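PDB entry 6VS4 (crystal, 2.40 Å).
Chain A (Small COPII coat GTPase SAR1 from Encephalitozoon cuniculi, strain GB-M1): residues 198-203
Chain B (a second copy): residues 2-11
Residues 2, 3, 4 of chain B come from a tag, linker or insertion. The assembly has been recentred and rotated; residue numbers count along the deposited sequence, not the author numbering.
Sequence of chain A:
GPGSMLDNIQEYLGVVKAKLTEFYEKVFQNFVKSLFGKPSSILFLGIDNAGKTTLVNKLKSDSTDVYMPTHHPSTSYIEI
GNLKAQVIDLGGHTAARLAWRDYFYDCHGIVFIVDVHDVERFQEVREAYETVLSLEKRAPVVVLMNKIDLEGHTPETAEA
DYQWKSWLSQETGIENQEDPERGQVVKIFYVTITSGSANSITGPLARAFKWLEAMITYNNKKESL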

# COMPACT_ATOMS: atom_id res chain seq x y z
N ALA A 198 -14.11 -2.71 -13.02
CA ALA A 198 -14.66 -3.97 -13.49
C ALA A 198 -14.07 -5.18 -12.77
O ALA A 198 -14.63 -6.27 -12.87
CB ALA A 198 -14.44 -4.09 -15.00
N ASN A 199 -12.96 -5.00 -12.04
CA ASN A 199 -12.38 -6.06 -11.23
C ASN A 199 -13.06 -6.22 -9.87
O ASN A 199 -12.66 -7.10 -9.09
CB ASN A 199 -10.88 -5.80 -11.01
CG ASN A 199 -10.07 -5.96 -12.29
OD1 ASN A 199 -9.88 -7.07 -12.78
ND2 ASN A 199 -9.57 -4.86 -12.81
N SER A 200 -14.06 -5.40 -9.55
CA SER A 200 -14.75 -5.51 -8.28
C SER A 200 -15.58 -6.79 -8.23
O SER A 200 -16.42 -7.03 -9.10
CB SER A 200 -15.66 -4.30 -8.06
OG SER A 200 -16.59 -4.57 -7.02
N ILE A 201 -15.36 -7.61 -7.19
CA ILE A 201 -16.06 -8.88 -7.10
C ILE A 201 -17.52 -8.73 -6.70
O ILE A 201 -18.23 -9.73 -6.60
CB ILE A 201 -15.35 -9.87 -6.15
CG1 ILE A 201 -15.41 -9.38 -4.71
CG2 ILE A 201 -13.91 -10.07 -6.58
CD1 ILE A 201 -14.77 -10.36 -3.77
N THR A 202 -17.99 -7.50 -6.50
CA THR A 202 -19.42 -7.22 -6.39
C THR A 202 -19.92 -6.35 -7.54
O THR A 202 -21.07 -5.92 -7.52
CB THR A 202 -19.75 -6.56 -5.05
OG1 THR A 202 -19.05 -5.32 -4.95
CG2 THR A 202 -19.38 -7.47 -3.89
N GLY A 203 -19.07 -6.05 -8.52
CA GLY A 203 -19.47 -5.28 -9.67
C GLY A 203 -20.21 -6.13 -10.69
O GLY A 203 -20.26 -7.37 -10.61
N PRO B 2 -15.06 -16.66 3.14
CA PRO B 2 -13.96 -15.93 2.51
C PRO B 2 -14.43 -14.92 1.47
O PRO B 2 -13.73 -13.93 1.20
CB PRO B 2 -13.12 -17.04 1.88
CG PRO B 2 -13.88 -18.36 2.14
CD PRO B 2 -15.26 -17.98 2.53
N GLY B 3 -15.59 -15.18 0.86
CA GLY B 3 -16.12 -14.25 -0.13
C GLY B 3 -16.37 -12.87 0.44
O GLY B 3 -16.02 -11.85 -0.18
N SER B 4 -16.99 -12.80 1.63
CA SER B 4 -17.19 -11.51 2.27
C SER B 4 -15.87 -10.90 2.74
O SER B 4 -15.78 -9.68 2.86
CB SER B 4 -18.14 -11.64 3.46
OG SER B 4 -18.57 -10.38 3.92
N MET B 5 -14.84 -11.72 2.95
CA MET B 5 -13.56 -11.17 3.36
C MET B 5 -12.81 -10.59 2.17
O MET B 5 -12.10 -9.59 2.32
CB MET B 5 -12.68 -12.23 4.01
CG MET B 5 -11.35 -11.65 4.47
SD MET B 5 -10.12 -12.92 4.79
CE MET B 5 -10.39 -13.98 3.37
N LEU B 6 -13.00 -11.13 0.98
CA LEU B 6 -12.28 -10.55 -0.13
C LEU B 6 -12.95 -9.29 -0.63
O LEU B 6 -12.26 -8.37 -1.10
CB LEU B 6 -12.16 -11.54 -1.28
CG LEU B 6 -11.40 -12.84 -1.07
CD1 LEU B 6 -11.23 -13.49 -2.42
CD2 LEU B 6 -10.05 -12.53 -0.49
N ASP B 7 -14.28 -9.19 -0.49
CA ASP B 7 -14.94 -7.95 -0.87
C ASP B 7 -14.50 -6.81 0.05
O ASP B 7 -14.29 -5.68 -0.41
CB ASP B 7 -16.45 -8.11 -0.86
CG ASP B 7 -17.17 -6.84 -1.29
OD1 ASP B 7 -16.82 -6.27 -2.35
OD2 ASP B 7 -18.10 -6.41 -0.58
N ASN B 8 -14.32 -7.11 1.35
CA ASN B 8 -13.83 -6.08 2.27
C ASN B 8 -12.39 -5.69 1.96
O ASN B 8 -12.03 -4.52 2.09
CB ASN B 8 -13.93 -6.54 3.72
CG ASN B 8 -15.34 -6.83 4.15
OD1 ASN B 8 -16.27 -6.11 3.79
ND2 ASN B 8 -15.49 -7.86 4.98
N ILE B 9 -11.57 -6.66 1.55
CA ILE B 9 -10.20 -6.33 1.15
C ILE B 9 -10.20 -5.44 -0.08
O ILE B 9 -9.50 -4.43 -0.13
CB ILE B 9 -9.37 -7.61 0.92
CG1 ILE B 9 -9.10 -8.33 2.24
CG2 ILE B 9 -8.09 -7.29 0.18
CD1 ILE B 9 -8.37 -9.65 2.06
N GLN B 10 -11.02 -5.79 -1.08
CA GLN B 10 -11.05 -4.97 -2.29
C GLN B 10 -11.59 -3.57 -2.00
O GLN B 10 -11.01 -2.58 -2.45
CB GLN B 10 -11.87 -5.63 -3.39
CG GLN B 10 -11.03 -6.29 -4.46
CD GLN B 10 -11.84 -6.80 -5.63
OE1 GLN B 10 -13.07 -6.86 -5.57
NE2 GLN B 10 -11.16 -7.14 -6.71
N GLU B 11 -12.67 -3.47 -1.23
CA GLU B 11 -13.21 -2.16 -0.90
C GLU B 11 -12.18 -1.32 -0.16
O GLU B 11 -12.04 -0.12 -0.42
CB GLU B 11 -14.49 -2.31 -0.08

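The contact between these two copies of SAR1 is a small helix-on-turn docking, in which one glutamine amide pairs with the backbone at and just before a turn while an isoleucine beside it packs against the helix surface. It illustrates a general principle: a carboxamide side chain, carrying a donor and an acceptor on one rigid group, can read two backbone groups of a loop at once.

The chain A side is irregular. A 3-10 segment that begins earlier in the chain ends at N199(A), and a type I turn follows from S200(A) to G203(A), closed by a hydrogen bond from G203(A) N to S200(A) O at 2.9 Å. The side chain of S200(A) braces the turn from within, its OG accepting a hydrogen bond from T202(A) N at 3.3 Å. Chain B supplies a helix that continues beyond this stretch; P2(B), G3(B) and S4(B) derive from an expression tag.

In a regular helix the backbone amides are largely spent on internal i to i+4 bonds, such as Q10(B) N to L6(B) O at 2.9 Å, so polar recognition falls to side chains. The CA-to-CB bond of Q10(B) points toward the turn, and its amide takes that role. Its NE2 donates to N199(A) O at 2.8 Å, and its OE1 accepts from I201(A) N at 2.9 Å, with N-H...acceptor angles of 150° and 161°. The two bonds straddle S200(A), whose CA lies 3.5 Å from Q10(B) OE1. The planar amide thus satisfies a carbonyl and an NH two residues apart, through backbone atoms alone on the chain A side. NE2 also bonds elsewhere in the structure.

Next to this polar clamp, I201(A) provides the apolar part of the contact. It buries the largest area of any residue in the two stretches, and its CA-to-CB bond points toward the helix. With chi1 in p and chi2 in t, it sets CD1 against the backbone and inner side-chain atoms of the helix: CD1 lies 3.8 Å from L6(B) CB and 3.5 Å from D7(B) N. That backbone nitrogen is already engaged with G3(B) O at 3.2 Å, so the methyl group rests against a backbone NH that is already satisfied within the helix.

T202(A), itself exposed, meets D7(B), whose side chain starts sideways but ends nearer the turn. The closest atoms, T202(A) CG2 and D7(B) OD1, are 3.2 Å apart; the approach is a methyl-to-carboxylate contact and adds no hydrogen bond. Directional bonding across the pair therefore rests on Q10(B) alone.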